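PDB 4OHT: succinate-semialdehyde dehydrogenase from Streptococcus pyogenes MGAS1882, which probably oxidises succinate semialdehyde to succinate with NADP+ as hydride acceptor. Local coordinates for residues V124-E129 and V201-T206; N145-N150 and L441-F446; G325-Y330 and I346-T351; V271-Y276 and I368-S373. All coordinates share one frame; numbering follows the deposited sequence.

Contact 1. Residues V124-E129 and V201-T206. With NAP (NADP nicotinamide-adenine-dinucleotide phosphate), chain C.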
# COMPACT_ATOMS: atom_id res chain seq x y z
N VAL A 124 -4.18 6.31 14.32
CA VAL A 124 -5.53 6.69 13.94
C VAL A 124 -5.70 6.61 12.43
O VAL A 124 -4.90 7.17 11.67
CB VAL A 124 -5.87 8.12 14.42
CG1 VAL A 124 -7.28 8.49 14.00
CG2 VAL A 124 -5.74 8.20 15.94
N ILE A 125 -6.75 5.93 12.00
CA ILE A 125 -7.05 5.74 10.59
C ILE A 125 -8.29 6.53 10.18
O ILE A 125 -9.31 6.51 10.87
CB ILE A 125 -7.33 4.25 10.29
CG1 ILE A 125 -6.11 3.39 10.65
CG2 ILE A 125 -7.70 4.08 8.82
CD1 ILE A 125 -4.84 3.72 9.84
N LEU A 126 -8.19 7.23 9.05
CA LEU A 126 -9.33 7.98 8.53
C LEU A 126 -9.99 7.15 7.44
O LEU A 126 -9.31 6.64 6.54
CB LEU A 126 -8.87 9.30 7.92
CG LEU A 126 -9.93 9.95 7.01
CD1 LEU A 126 -11.14 10.38 7.84
CD2 LEU A 126 -9.32 11.15 6.28
N ALA A 127 -11.31 7.01 7.52
CA ALA A 127 -12.06 6.26 6.52
C ALA A 127 -13.04 7.22 5.85
O ALA A 127 -13.77 7.94 6.54
CB ALA A 127 -12.83 5.09 7.17
N VAL A 128 -13.03 7.24 4.52
CA VAL A 128 -13.93 8.08 3.74
C VAL A 128 -14.79 7.09 2.98
O VAL A 128 -14.28 6.30 2.19
CB VAL A 128 -13.15 8.98 2.75
CG1 VAL A 128 -14.11 9.92 2.02
CG2 VAL A 128 -12.10 9.78 3.51
N GLU A 129 -16.10 7.12 3.22
CA GLU A 129 -17.02 6.17 2.61
C GLU A 129 -18.17 6.74 1.79
O GLU A 129 -18.57 7.89 1.96
CB GLU A 129 -17.59 5.26 3.72
CG GLU A 129 -16.54 4.56 4.58
CD GLU A 129 -15.53 3.75 3.75
OE1 GLU A 129 -15.94 3.12 2.75
OE2 GLU A 129 -14.33 3.73 4.11
N VAL A 201 -2.40 8.20 10.72
CA VAL A 201 -1.35 7.46 10.03
C VAL A 201 -1.75 6.78 8.73
O VAL A 201 -0.91 6.18 8.07
CB VAL A 201 -0.76 6.38 10.96
CG1 VAL A 201 -0.22 7.02 12.22
CG2 VAL A 201 -1.83 5.34 11.31
N GLY A 202 -3.03 6.84 8.38
CA GLY A 202 -3.48 6.20 7.16
C GLY A 202 -4.87 6.61 6.72
O GLY A 202 -5.66 7.14 7.50
N VAL A 203 -5.18 6.33 5.46
CA VAL A 203 -6.48 6.67 4.91
C VAL A 203 -6.99 5.57 3.99
O VAL A 203 -6.27 5.12 3.09
CB VAL A 203 -6.43 7.97 4.05
CG1 VAL A 203 -7.84 8.38 3.67
CG2 VAL A 203 -5.72 9.08 4.81
N CYS A 204 -8.22 5.13 4.22
CA CYS A 204 -8.84 4.13 3.37
C CYS A 204 -10.09 4.79 2.81
O CYS A 204 -10.96 5.26 3.56
CB CYS A 204 -9.17 2.84 4.14
SG CYS A 204 -10.20 3.02 5.62
N LEU A 205 -10.18 4.84 1.48
CA LEU A 205 -11.32 5.45 0.83
C LEU A 205 -12.03 4.50 -0.13
O LEU A 205 -11.41 3.65 -0.77
CB LEU A 205 -10.89 6.71 0.06
CG LEU A 205 -11.94 7.44 -0.79
CD1 LEU A 205 -11.55 8.91 -0.93
CD2 LEU A 205 -12.08 6.79 -2.16
N THR A 206 -13.35 4.66 -0.19
CA THR A 206 -14.18 3.91 -1.11
C THR A 206 -15.03 5.00 -1.76
O THR A 206 -15.68 5.78 -1.06
CB THR A 206 -15.09 2.89 -0.38
OG1 THR A 206 -14.29 1.91 0.28
CG2 THR A 206 -15.99 2.19 -1.39
PA NAP C . -17.79 9.96 -4.02
O1A NAP C . -16.32 9.94 -4.32
O2A NAP C . -18.44 11.10 -4.70
O5B NAP C . -17.97 10.05 -2.44
C5B NAP C . -17.41 9.02 -1.62
C4B NAP C . -16.94 9.68 -0.35
O4B NAP C . -15.81 10.54 -0.64
C3B NAP C . -18.02 10.59 0.16
O3B NAP C . -17.98 10.57 1.58
C2B NAP C . -17.64 11.92 -0.37
O2B NAP C . -18.16 12.98 0.43
C1B NAP C . -16.16 11.88 -0.23
N9A NAP C . -15.48 12.82 -1.04
C8A NAP C . -15.59 12.95 -2.38
N7A NAP C . -14.73 13.91 -2.81
C5A NAP C . -14.04 14.43 -1.72
C6A NAP C . -12.96 15.35 -1.52
N6A NAP C . -12.43 16.09 -2.54
N1A NAP C . -12.46 15.50 -0.27
C2A NAP C . -12.95 14.82 0.75
N3A NAP C . -13.97 13.95 0.61
C4A NAP C . -14.53 13.73 -0.58
O3 NAP C . -18.49 8.62 -4.50
PN NAP C . -20.05 8.34 -4.22
O1N NAP C . -20.86 9.20 -5.15
O2N NAP C . -20.37 8.68 -2.78
O5D NAP C . -20.35 6.88 -4.51
P2B NAP C . -19.50 13.79 0.03
O1X NAP C . -19.72 14.85 1.07
O2X NAP C . -19.32 14.44 -1.29
O3X NAP C . -20.68 12.87 -0.02
O HOH W 1 -12.92 2.07 2.44
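Two neighbouring parallel strands of the Rossmann-like, NADP-binding sheet, 124-128 and 200-206, meet here with Leu126 beside Val203 and Val128 beside Leu205. Five backbone hydrogen bonds run between them, from Val201 N to Val124 O (2.9 Å) at one end to Thr206 N on Val128 O (3.0 Å) at the other, with Leu126 and Cys204 each giving and taking one. On one face Leu126 CD2 lies alongside Val203 CG1, the two side chains pointing the same way, and Leu205 CD1 rests 4.0 Å from Val128 CB. The other face carries Ala127, whose CB meets Cys204 SG at 3.7 Å. That sulfur stands between its own backbone N and carbonyl carbon (chi1 55°), which brings it back over the neighbouring strand. At the C-terminal end a water lies between Glu129 OE2 (2.7 Å) and Thr206 OG1 (2.6 Å), hydrogen-bonded to both. The cofactor sits at this same end: ribose O3B donates to Glu129 O at 2.8 Å, while Val128 CG1 is in van der Waals contact with ribose C1B at 3.6 Å. Carbonyl and methyl thus help to seat the adenosine ribose, by hydrogen bond and by packing, alongside Lys155 and Ser208, which also bond the cofactor.

Contact 2. Residues N145-N150 and L441-F446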
# COMPACT_ATOMS: atom_id res chain seq x y z
N ASN A 145 -9.76 -2.97 11.66
CA ASN A 145 -8.91 -1.99 12.34
C ASN A 145 -9.18 -1.89 13.84
O ASN A 145 -8.26 -1.67 14.63
CB ASN A 145 -9.05 -0.62 11.68
CG ASN A 145 -8.24 -0.53 10.40
OD1 ASN A 145 -7.01 -0.52 10.43
ND2 ASN A 145 -8.93 -0.49 9.27
N PHE A 146 -10.43 -2.05 14.25
CA PHE A 146 -10.77 -2.01 15.67
C PHE A 146 -10.03 -3.15 16.36
O PHE A 146 -9.44 -2.97 17.43
CB PHE A 146 -12.29 -2.16 15.85
CG PHE A 146 -12.74 -2.17 17.29
CD1 PHE A 146 -12.51 -1.08 18.12
CD2 PHE A 146 -13.44 -3.27 17.80
CE1 PHE A 146 -12.98 -1.07 19.43
CE2 PHE A 146 -13.91 -3.27 19.11
CZ PHE A 146 -13.68 -2.17 19.93
N ILE A 147 -10.05 -4.34 15.76
CA ILE A 147 -9.36 -5.50 16.33
C ILE A 147 -7.83 -5.30 16.40
O ILE A 147 -7.22 -5.60 17.42
CB ILE A 147 -9.68 -6.80 15.53
CG1 ILE A 147 -11.16 -7.16 15.69
CG2 ILE A 147 -8.78 -7.95 15.99
CD1 ILE A 147 -11.60 -7.40 17.13
N VAL A 148 -7.22 -4.79 15.32
CA VAL A 148 -5.78 -4.58 15.35
C VAL A 148 -5.43 -3.53 16.40
O VAL A 148 -4.35 -3.58 17.00
CB VAL A 148 -5.19 -4.11 13.97
CG1 VAL A 148 -5.72 -4.98 12.83
CG2 VAL A 148 -5.51 -2.66 13.73
N GLY A 149 -6.33 -2.58 16.62
CA GLY A 149 -6.07 -1.54 17.61
C GLY A 149 -5.89 -0.14 17.03
O GLY A 149 -5.32 0.72 17.69
N ASN A 150 -6.35 0.08 15.80
CA ASN A 150 -6.24 1.40 15.18
C ASN A 150 -7.54 2.18 15.38
O ASN A 150 -8.57 1.83 14.80
CB ASN A 150 -5.98 1.30 13.67
CG ASN A 150 -4.63 0.68 13.33
OD1 ASN A 150 -3.64 0.88 14.03
ND2 ASN A 150 -4.59 -0.05 12.22
N LEU A 441 -6.14 -10.32 4.13
CA LEU A 441 -5.41 -9.32 3.36
C LEU A 441 -5.79 -7.90 3.77
O LEU A 441 -4.92 -7.04 3.91
CB LEU A 441 -5.65 -9.50 1.86
CG LEU A 441 -5.14 -10.80 1.25
CD1 LEU A 441 -5.45 -10.84 -0.24
CD2 LEU A 441 -3.64 -10.91 1.49
N GLY A 442 -7.08 -7.64 3.95
CA GLY A 442 -7.52 -6.31 4.34
C GLY A 442 -7.15 -5.99 5.78
O GLY A 442 -6.91 -4.84 6.14
N PHE A 443 -7.08 -7.04 6.60
CA PHE A 443 -6.75 -6.92 8.01
C PHE A 443 -5.39 -6.27 8.27
O PHE A 443 -5.22 -5.54 9.25
CB PHE A 443 -6.77 -8.31 8.66
CG PHE A 443 -6.50 -8.31 10.14
CD1 PHE A 443 -7.52 -8.00 11.04
CD2 PHE A 443 -5.24 -8.62 10.63
CE1 PHE A 443 -7.29 -8.01 12.43
CE2 PHE A 443 -4.99 -8.64 12.01
CZ PHE A 443 -6.02 -8.33 12.91
N THR A 444 -4.42 -6.52 7.40
CA THR A 444 -3.08 -5.96 7.59
C THR A 444 -2.74 -4.69 6.82
O THR A 444 -1.59 -4.26 6.82
CB THR A 444 -1.99 -7.01 7.26
OG1 THR A 444 -2.18 -7.47 5.91
CG2 THR A 444 -2.07 -8.20 8.22
N SER A 445 -3.72 -4.07 6.17
CA SER A 445 -3.45 -2.86 5.41
C SER A 445 -2.74 -1.79 6.24
O SER A 445 -1.85 -1.10 5.75
CB SER A 445 -4.75 -2.28 4.85
OG SER A 445 -5.40 -3.20 3.99
N PHE A 446 -3.15 -1.66 7.50
CA PHE A 446 -2.55 -0.66 8.37
C PHE A 446 -1.90 -1.21 9.63
O PHE A 446 -1.96 -0.60 10.70
CB PHE A 446 -3.60 0.40 8.72
CG PHE A 446 -4.16 1.10 7.52
CD1 PHE A 446 -3.37 1.99 6.79
CD2 PHE A 446 -5.45 0.84 7.07
CE1 PHE A 446 -3.86 2.60 5.64
CE2 PHE A 446 -5.95 1.44 5.92
CZ PHE A 446 -5.15 2.33 5.20
O HOH W 2 -5.17 -2.63 9.26
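Val148 CG1 sits over one face of the Phe443 ring in a CH-pi contact, 3.6 Å from the centroid and displaced toward the rim. The same ring is met at its edge, in plane, by Ile147 CG2, which lies 3.9 Å from CE1, so consecutive residues at the end of helix 136-148 touch one phenyl group from two directions. Phe443 reaches them because its CG is anti to the backbone N (chi1 -177°). Helix 78-103 adds to this apolar cluster through Tyr95 and Leu103, and Phe102 meets the Phe443 ring edge-to-face.

The polar part is built on two asparagines. Asn150 ND2 donates to Asn145 OD1 at 3.0 Å, almost straight and on a lone pair in the carbonyl plane. It also donates to Phe446 O at 3.1 Å, from above the carbonyl plane; Thr122 OG1 bonds the same oxygen. Asn145 OD1 lies at the edge of the Phe446 ring. A water donates to Asn145 OD1 and Phe443 O and accepts from Phe446 N (2.8 Å). Asn145 ND2 is bonded to Val141 O, and Asn150 OD1 to the backbone N of both Thr122 and Gly123.

Backbone geometry brings the amides together. Gly149, with positive phi, is the C-prime residue of a Schellman motif (Asn150 N to Asn145 O, Gly149 N to Phe146 O); Gly149 N also reaches Asn145 O.

With both protons of Asn150 ND2 engaged and OD1 held by two amides, the rotation of this buried carboxamide is fixed, and the helix end is tied to residues 441-446 through oriented dipoles rather than charges.

Contact 3. Residues G325-Y330 and I346-T351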
# COMPACT_ATOMS: atom_id res chain seq x y z
N GLY A 325 -25.03 6.83 -31.26
CA GLY A 325 -25.21 5.59 -32.01
C GLY A 325 -25.74 4.34 -31.32
O GLY A 325 -26.13 3.40 -32.01
N ALA A 326 -25.76 4.31 -29.99
CA ALA A 326 -26.25 3.12 -29.29
C ALA A 326 -27.70 2.83 -29.65
O ALA A 326 -28.44 3.70 -30.10
CB ALA A 326 -26.11 3.31 -27.79
N GLU A 327 -28.11 1.58 -29.44
CA GLU A 327 -29.47 1.16 -29.73
C GLU A 327 -30.26 0.99 -28.44
O GLU A 327 -29.77 0.39 -27.48
CB GLU A 327 -29.46 -0.16 -30.50
CG GLU A 327 -30.83 -0.66 -30.90
CD GLU A 327 -30.87 -2.17 -31.12
OE1 GLU A 327 -29.79 -2.78 -31.32
OE2 GLU A 327 -31.98 -2.74 -31.09
N LEU A 328 -31.48 1.51 -28.41
CA LEU A 328 -32.34 1.38 -27.24
C LEU A 328 -33.13 0.09 -27.38
O LEU A 328 -34.05 -0.00 -28.19
CB LEU A 328 -33.30 2.57 -27.14
CG LEU A 328 -34.32 2.51 -26.01
CD1 LEU A 328 -33.61 2.50 -24.66
CD2 LEU A 328 -35.26 3.71 -26.11
N VAL A 329 -32.77 -0.92 -26.59
CA VAL A 329 -33.43 -2.21 -26.63
C VAL A 329 -34.71 -2.25 -25.81
O VAL A 329 -35.69 -2.90 -26.20
CB VAL A 329 -32.50 -3.33 -26.08
CG1 VAL A 329 -33.23 -4.68 -26.09
CG2 VAL A 329 -31.24 -3.40 -26.91
N TYR A 330 -34.71 -1.57 -24.67
CA TYR A 330 -35.86 -1.56 -23.78
C TYR A 330 -35.89 -0.38 -22.82
O TYR A 330 -34.85 0.19 -22.48
CB TYR A 330 -35.87 -2.86 -22.96
CG TYR A 330 -36.95 -2.91 -21.91
CD1 TYR A 330 -38.28 -3.17 -22.26
CD2 TYR A 330 -36.66 -2.64 -20.58
CE1 TYR A 330 -39.30 -3.16 -21.30
CE2 TYR A 330 -37.66 -2.63 -19.61
CZ TYR A 330 -38.98 -2.88 -19.98
OH TYR A 330 -39.97 -2.85 -19.02
N ILE A 346 -32.30 -0.97 -21.30
CA ILE A 346 -31.30 -1.81 -21.95
C ILE A 346 -30.81 -1.17 -23.24
O ILE A 346 -31.61 -0.79 -24.10
CB ILE A 346 -31.87 -3.21 -22.29
CG1 ILE A 346 -32.36 -3.91 -21.03
CG2 ILE A 346 -30.79 -4.06 -22.96
CD1 ILE A 346 -33.01 -5.26 -21.30
N ILE A 347 -29.49 -1.03 -23.36
CA ILE A 347 -28.90 -0.45 -24.55
C ILE A 347 -27.91 -1.44 -25.16
O ILE A 347 -27.29 -2.23 -24.45
CB ILE A 347 -28.16 0.88 -24.26
CG1 ILE A 347 -27.02 0.65 -23.27
CG2 ILE A 347 -29.15 1.91 -23.72
CD1 ILE A 347 -26.16 1.88 -23.01
N ALA A 348 -27.78 -1.39 -26.48
CA ALA A 348 -26.87 -2.27 -27.20
C ALA A 348 -26.26 -1.47 -28.35
O ALA A 348 -26.45 -0.26 -28.44
CB ALA A 348 -27.63 -3.47 -27.73
N GLY A 349 -25.55 -2.16 -29.23
CA GLY A 349 -24.93 -1.47 -30.35
C GLY A 349 -23.90 -0.46 -29.88
O GLY A 349 -23.79 0.64 -30.43
N LEU A 350 -23.14 -0.83 -28.85
CA LEU A 350 -22.11 0.04 -28.32
C LEU A 350 -20.82 -0.16 -29.10
O LEU A 350 -20.45 -1.29 -29.43
CB LEU A 350 -21.90 -0.26 -26.83
CG LEU A 350 -23.04 0.16 -25.90
CD1 LEU A 350 -22.89 -0.52 -24.55
CD2 LEU A 350 -23.04 1.68 -25.75
N THR A 351 -20.14 0.94 -29.40
CA THR A 351 -18.89 0.88 -30.14
C THR A 351 -17.84 1.71 -29.43
O THR A 351 -18.17 2.61 -28.66
CB THR A 351 -19.09 1.40 -31.58
OG1 THR A 351 -19.57 2.75 -31.54
CG2 THR A 351 -20.10 0.55 -32.33
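Val329 is the bump of this antiparallel pair: its CB presses against Ile346 CG2 at 3.6 Å, and its CG2 methyl reaches on to Ala348 CB at 3.7 Å, filling the hollow that the small alanine leaves beside the isoleucine. A classic beta bulge makes this possible. Val329 and Tyr330 both face Ile346, and the extra residue turns the valine toward the partner strand. Ile346 O takes both amides of the bulge, Val329 N at 2.8 Å and Tyr330 N at 3.2 Å, the latter on a lone pair in the carbonyl plane. Ile346 N in turn donates to Tyr330 O. Away from the bulge the pairing is regular, with Glu327 and Ala348 exchanging two backbone bonds, Glu327 N reaching Ala348 O at 2.7 Å. Tyr330 packs through its CB, 4.1 Å from Ile346 CB, while its ring leads off. Beyond the strands Ala326 CB touches Leu350 CD2 at 4.0 Å.

This antiparallel pair forms one margin of a mixed sheet, strand 327-330 being outermost within the chain and strand 345-348 continuing to strand 365-371. Helix 273-287 packs under Val329, Ile346 and Ala348 through Thr284, Leu283 and Tyr276, whereas Leu328 and Ile347 lean on Leu322 and Ala321 of helix 308-323.

Contact 4. Residues V271-Y276 and I368-S373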
# COMPACT_ATOMS: atom_id res chain seq x y z
N VAL A 271 -21.85 -11.14 -24.84
CA VAL A 271 -22.44 -12.36 -25.40
C VAL A 271 -21.98 -12.68 -26.82
O VAL A 271 -21.63 -11.79 -27.60
CB VAL A 271 -23.98 -12.26 -25.39
CG1 VAL A 271 -24.47 -11.95 -23.99
CG2 VAL A 271 -24.43 -11.17 -26.34
N LEU A 272 -22.01 -13.97 -27.14
CA LEU A 272 -21.61 -14.47 -28.45
C LEU A 272 -22.72 -14.24 -29.47
O LEU A 272 -23.91 -14.19 -29.12
CB LEU A 272 -21.30 -15.96 -28.35
CG LEU A 272 -20.09 -16.37 -27.49
CD1 LEU A 272 -20.12 -17.88 -27.23
CD2 LEU A 272 -18.80 -15.95 -28.18
N ASP A 273 -22.32 -14.11 -30.73
CA ASP A 273 -23.25 -13.89 -31.85
C ASP A 273 -24.48 -14.80 -31.82
O ASP A 273 -25.61 -14.33 -31.91
CB ASP A 273 -22.53 -14.12 -33.19
CG ASP A 273 -21.67 -12.94 -33.60
OD1 ASP A 273 -21.83 -11.85 -33.01
OD2 ASP A 273 -20.85 -13.11 -34.53
N LYS A 274 -24.24 -16.10 -31.70
CA LYS A 274 -25.32 -17.08 -31.68
C LYS A 274 -26.31 -16.91 -30.53
O LYS A 274 -27.45 -17.35 -30.63
CB LYS A 274 -24.74 -18.50 -31.64
CG LYS A 274 -24.20 -18.93 -30.29
CD LYS A 274 -23.76 -20.39 -30.33
CE LYS A 274 -23.49 -20.95 -28.93
NZ LYS A 274 -22.47 -20.16 -28.18
N ASP A 275 -25.88 -16.27 -29.44
CA ASP A 275 -26.77 -16.06 -28.30
C ASP A 275 -27.26 -14.62 -28.18
O ASP A 275 -28.07 -14.31 -27.30
CB ASP A 275 -26.06 -16.43 -26.99
CG ASP A 275 -25.59 -17.87 -26.97
OD1 ASP A 275 -26.34 -18.75 -27.44
OD2 ASP A 275 -24.47 -18.12 -26.47
N TYR A 276 -26.79 -13.75 -29.07
CA TYR A 276 -27.15 -12.34 -29.02
C TYR A 276 -28.64 -12.02 -28.96
O TYR A 276 -29.07 -11.31 -28.05
CB TYR A 276 -26.53 -11.62 -30.21
CG TYR A 276 -26.72 -10.12 -30.18
CD1 TYR A 276 -26.13 -9.35 -29.18
CD2 TYR A 276 -27.47 -9.48 -31.16
CE1 TYR A 276 -26.30 -7.96 -29.16
CE2 TYR A 276 -27.64 -8.10 -31.15
CZ TYR A 276 -27.05 -7.34 -30.15
OH TYR A 276 -27.21 -5.98 -30.15
N ILE A 368 -25.40 -4.40 -23.53
CA ILE A 368 -25.05 -5.63 -24.23
C ILE A 368 -23.98 -5.45 -25.30
O ILE A 368 -24.16 -4.66 -26.23
CB ILE A 368 -26.30 -6.25 -24.88
CG1 ILE A 368 -27.41 -6.40 -23.83
CG2 ILE A 368 -25.95 -7.62 -25.49
CD1 ILE A 368 -28.73 -6.93 -24.39
N TYR A 369 -22.87 -6.18 -25.15
CA TYR A 369 -21.75 -6.15 -26.09
C TYR A 369 -21.71 -7.48 -26.84
O TYR A 369 -21.73 -8.55 -26.21
CB TYR A 369 -20.42 -5.97 -25.35
CG TYR A 369 -20.29 -4.66 -24.60
CD1 TYR A 369 -21.08 -4.38 -23.48
CD2 TYR A 369 -19.37 -3.69 -25.01
CE1 TYR A 369 -20.96 -3.18 -22.79
CE2 TYR A 369 -19.25 -2.49 -24.33
CZ TYR A 369 -20.04 -2.24 -23.21
OH TYR A 369 -19.89 -1.06 -22.52
N LYS A 370 -21.66 -7.43 -28.17
CA LYS A 370 -21.64 -8.64 -28.98
C LYS A 370 -20.24 -9.00 -29.47
O LYS A 370 -19.52 -8.15 -29.99
CB LYS A 370 -22.59 -8.46 -30.18
CG LYS A 370 -22.63 -9.64 -31.14
CD LYS A 370 -23.87 -9.60 -32.04
CE LYS A 370 -23.90 -8.37 -32.93
NZ LYS A 370 -22.84 -8.39 -33.97
N VAL A 371 -19.86 -10.27 -29.29
CA VAL A 371 -18.55 -10.75 -29.72
C VAL A 371 -18.71 -12.03 -30.53
O VAL A 371 -19.72 -12.72 -30.42
CB VAL A 371 -17.60 -11.02 -28.52
CG1 VAL A 371 -17.24 -9.71 -27.84
CG2 VAL A 371 -18.24 -11.98 -27.53
N SER A 372 -17.71 -12.36 -31.34
CA SER A 372 -17.80 -13.55 -32.18
C SER A 372 -16.97 -14.72 -31.66
O SER A 372 -17.06 -15.83 -32.18
CB SER A 372 -17.37 -13.22 -33.61
OG SER A 372 -15.98 -12.97 -33.65
N SER A 373 -16.14 -14.48 -30.65
CA SER A 373 -15.32 -15.55 -30.10
C SER A 373 -14.98 -15.27 -28.65
O SER A 373 -15.22 -14.17 -28.14
CB SER A 373 -14.02 -15.71 -30.89
OG SER A 373 -13.12 -14.66 -30.58
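This is a parallel strand pairing that passes directly into a strand-to-helix packing: strands 268-272 and 365-371 lie side by side in the mixed sheet, and the chain leading into helix 273-287 brings Tyr276 against Lys370. Val271 is the residue that sets the pairing, its N donating to Tyr369 O and its O accepting from Val371 N, both at 2.9 Å. Asp273 N adds a weak bond to Val371 O where the chain leaves the strand.

The side chain of Lys370 carries the rest. It runs out extended, with CG anti to the backbone N (chi1 178°), which puts CD over one face of the Tyr276 ring, 3.7 Å from the centroid, in a CH-pi contact. Bends at the last two torsions then set CE and NZ, leaving the ammonium farther out above the same ring, at most a weak cation-pi attraction. Asp273 crosses the lysine chain at about a right angle, and its OD1 forms a long salt bridge to Lys370 NZ (3.7 Å). Charge therefore contributes loosely at this exposed C-terminal end of the strands, and the aliphatic chain packs closely on the aromatic face.

Farther in, Ile368 CG2 touches both Tyr276 CE1 (3.7 Å) and Val271 CG2 (4.0 Å), an apolar patch shared by strand and helix. On the other side of the sheet Leu272 CD2 meets Val371 CG2 at 4.1 Å.

Helix 273-287 continues the first patch with Phe279, against Val271 and Ile368. Helix 374-382 lies against Val371 through Ala377 and Val380, and Ser373 caps its start by bonding Glu376 N.

The four contacts fall into two groups on opposite sides of the chain's centre. Contacts 1 and 2 have centres 12 Å apart and touch: Ile125 CD1 packs on Phe446 CG at 3.6 Å, so the chain leaving helix 439-443 closes on the cofactor-binding sheet at the end remote from NADP. Contacts 3 and 4 have centres 14 Å apart in another sheet, where strands 345-348 and 365-371 are neighbours; Ile347 O and Ile368 N, 3.0 Å apart, probably share a hydrogen bond. Contact 1 alone meets the cofactor. Contacts 3 and 4 stand about 24 and 22 Å from contact 1 at their nearest atoms, within the loop that contact 2 closes along the chain.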